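Local structure of photosystem I subunit O (6ZZX) at residues N[6-11]-N[75-80]. The protein is a membrane subunit of photosystem I that binds chlorophyll a and beta-carotene and probably contributes to light harvesting. Residues are numbered along the deposited sequence; the frame is centred on the assembly and turned at random.
Sequences EPLSLV and LGNIGQ. With CLA (chlorophyll a), chain B.
N77 is the residue of helix 57-82 that meets the loop segment 6-11 most extensively, and its amide is touched from two directions. ND2 of N77 lies 3.4 Å from CD2 of L8, the two side chains crossing at about a right angle, and the same ND2 is 3.6 Å from CAA of the chlorophyll, so one amide nitrogen borders both the loop and the pigment. On the other branch, OD1 of N77 faces the carbonyl O of P7 at 3.5 Å, two acceptors side by side with no bond between them. P7 is the loop's contribution to the pocket, its CG standing 3.2 Å from the ester oxygen O2D of the chlorophyll. I78, next along the helix, covers the macrocycle itself: CD1 lies 3.5 Å from MG, CG1 equally near, and CG2 packs 3.6 Å from ND. Replacing I78 with an alanine would probably loosen the packing over the metal and the ring nitrogens, since CG1, CG2 and CD1, the atoms that meet them, would all be lost. Both segments belong to the PsaO transmembrane domain, where the loop preceding helix 14-23 packs across the last helical turns of 57-82. Further along, CG2 of V11 meets NE2 of Q80 at 3.4 Å, again crossing nearly perpendicularly; Q80 also touches a beta-carotene. Torsions set these approaches: N77 carries CG anti to its backbone N (chi1 -174°), directing the amide at the loop, whereas the Q80 chain bends at chi2 (80°), and its NE2 ends beside V11. Behind them, the helical bond from Q80 N to G76 O, 2.9 Å, spans the turn that carries N77 and I78.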
# COMPACT_ATOMS: atom_id res chain seq x y z
N GLU N 6 -33.36 22.84 53.43
CA GLU N 6 -33.42 23.90 52.44
C GLU N 6 -32.89 25.21 53.00
O GLU N 6 -33.46 25.74 53.97
CB GLU N 6 -34.86 24.08 51.96
CG GLU N 6 -35.00 24.75 50.61
CD GLU N 6 -36.44 24.87 50.17
OE1 GLU N 6 -37.33 24.92 51.06
OE2 GLU N 6 -36.70 24.90 48.95
N PRO N 7 -31.82 25.77 52.43
CA PRO N 7 -31.29 27.05 52.93
C PRO N 7 -32.20 28.23 52.64
O PRO N 7 -31.86 29.35 53.05
CB PRO N 7 -29.95 27.19 52.21
CG PRO N 7 -29.61 25.79 51.77
CD PRO N 7 -30.92 25.17 51.43
N LEU N 8 -33.32 28.03 51.95
CA LEU N 8 -34.24 29.11 51.65
C LEU N 8 -34.81 29.65 52.95
O LEU N 8 -35.81 29.13 53.46
CB LEU N 8 -35.36 28.64 50.72
CG LEU N 8 -35.08 28.71 49.21
CD1 LEU N 8 -36.26 28.14 48.43
CD2 LEU N 8 -34.79 30.14 48.78
N SER N 9 -34.17 30.68 53.50
CA SER N 9 -34.61 31.25 54.76
C SER N 9 -35.97 31.94 54.63
O SER N 9 -36.34 32.42 53.56
CB SER N 9 -33.57 32.26 55.27
OG SER N 9 -33.44 33.35 54.39
N LEU N 10 -36.71 31.96 55.74
CA LEU N 10 -38.02 32.60 55.74
C LEU N 10 -37.88 34.10 55.52
O LEU N 10 -38.73 34.72 54.86
CB LEU N 10 -38.74 32.31 57.05
CG LEU N 10 -40.17 32.86 57.19
CD1 LEU N 10 -41.08 32.25 56.14
CD2 LEU N 10 -40.71 32.62 58.59
N VAL N 11 -36.83 34.71 56.08
CA VAL N 11 -36.61 36.14 55.91
C VAL N 11 -36.39 36.47 54.44
O VAL N 11 -36.62 37.61 54.01
CB VAL N 11 -35.43 36.61 56.78
CG1 VAL N 11 -35.74 36.39 58.25
CG2 VAL N 11 -34.16 35.89 56.38
N LEU N 75 -30.72 34.11 43.04
CA LEU N 75 -29.62 35.05 43.28
C LEU N 75 -29.75 35.70 44.64
O LEU N 75 -28.74 35.88 45.35
CB LEU N 75 -29.58 36.10 42.17
CG LEU N 75 -29.01 35.59 40.84
CD1 LEU N 75 -29.65 36.30 39.66
CD2 LEU N 75 -27.50 35.76 40.80
N GLY N 76 -30.97 36.05 45.05
CA GLY N 76 -31.15 36.65 46.35
C GLY N 76 -30.85 35.67 47.47
O GLY N 76 -30.28 36.05 48.49
N ASN N 77 -31.23 34.40 47.29
CA ASN N 77 -30.92 33.42 48.33
C ASN N 77 -29.41 33.27 48.47
O ASN N 77 -28.89 33.23 49.60
CB ASN N 77 -31.57 32.08 47.99
CG ASN N 77 -31.40 31.06 49.11
OD1 ASN N 77 -31.22 31.42 50.27
ND2 ASN N 77 -31.44 29.78 48.75
N ILE N 78 -28.70 33.21 47.34
CA ILE N 78 -27.25 33.09 47.38
C ILE N 78 -26.63 34.29 48.08
O ILE N 78 -25.76 34.15 48.94
CB ILE N 78 -26.69 32.92 45.96
CG1 ILE N 78 -27.11 31.58 45.36
CG2 ILE N 78 -25.18 33.06 45.95
CD1 ILE N 78 -26.92 31.50 43.86
N GLY N 79 -27.07 35.50 47.71
CA GLY N 79 -26.52 36.70 48.31
C GLY N 79 -26.81 36.81 49.80
O GLY N 79 -25.93 37.17 50.59
N GLN N 80 -28.05 36.53 50.20
CA GLN N 80 -28.42 36.62 51.61
C GLN N 80 -27.66 35.61 52.45
O GLN N 80 -27.15 35.94 53.52
CB GLN N 80 -29.93 36.44 51.76
CG GLN N 80 -30.37 35.95 53.13
CD GLN N 80 -30.42 37.05 54.17
OE1 GLN N 80 -29.85 38.13 53.98
NE2 GLN N 80 -31.11 36.80 55.27
MG CLA B . -24.41 29.32 44.99
CHA CLA B . -26.50 28.47 47.63
CHB CLA B . -26.39 27.58 42.79
CHC CLA B . -22.42 30.32 42.54
CHD CLA B . -22.38 31.11 47.27
NA CLA B . -26.27 28.14 45.17
C1A CLA B . -26.94 27.91 46.30
C2A CLA B . -28.16 27.05 46.05
C3A CLA B . -28.08 26.78 44.53
C4A CLA B . -26.85 27.53 44.12
CMA CLA B . -28.33 25.37 44.02
CAA CLA B . -29.42 27.83 46.42
CBA CLA B . -30.26 28.29 45.24
CGA CLA B . -31.40 27.32 45.00
O1A CLA B . -31.94 26.80 45.96
O2A CLA B . -31.77 27.08 43.76
NB CLA B . -24.42 29.01 42.98
C1B CLA B . -25.27 28.24 42.25
C2B CLA B . -24.87 28.24 40.87
C3B CLA B . -23.75 29.01 40.81
C4B CLA B . -23.48 29.49 42.16
CMB CLA B . -25.56 27.51 39.74
CAB CLA B . -22.90 29.36 39.64
CBB CLA B . -23.51 29.81 38.33
NC CLA B . -22.71 30.57 44.91
C1C CLA B . -22.03 30.81 43.80
C2C CLA B . -20.82 31.64 44.04
C3C CLA B . -20.84 31.88 45.39
C4C CLA B . -22.02 31.21 45.92
CMC CLA B . -19.82 32.11 43.03
CAC CLA B . -19.82 32.69 46.16
CBC CLA B . -20.45 33.95 46.71
ND CLA B . -24.35 29.74 46.93
C1D CLA B . -23.54 30.45 47.75
C2D CLA B . -23.99 30.43 49.13
C3D CLA B . -25.15 29.66 49.07
C4D CLA B . -25.35 29.25 47.75
CMD CLA B . -23.50 31.03 50.42
CAD CLA B . -26.20 29.13 49.90
OBD CLA B . -26.26 29.23 51.11
CBD CLA B . -27.13 28.35 49.01
CGD CLA B . -27.24 26.95 49.54
O1D CLA B . -27.85 26.08 48.94
O2D CLA B . -26.68 26.62 50.70
CED CLA B . -26.15 25.31 50.82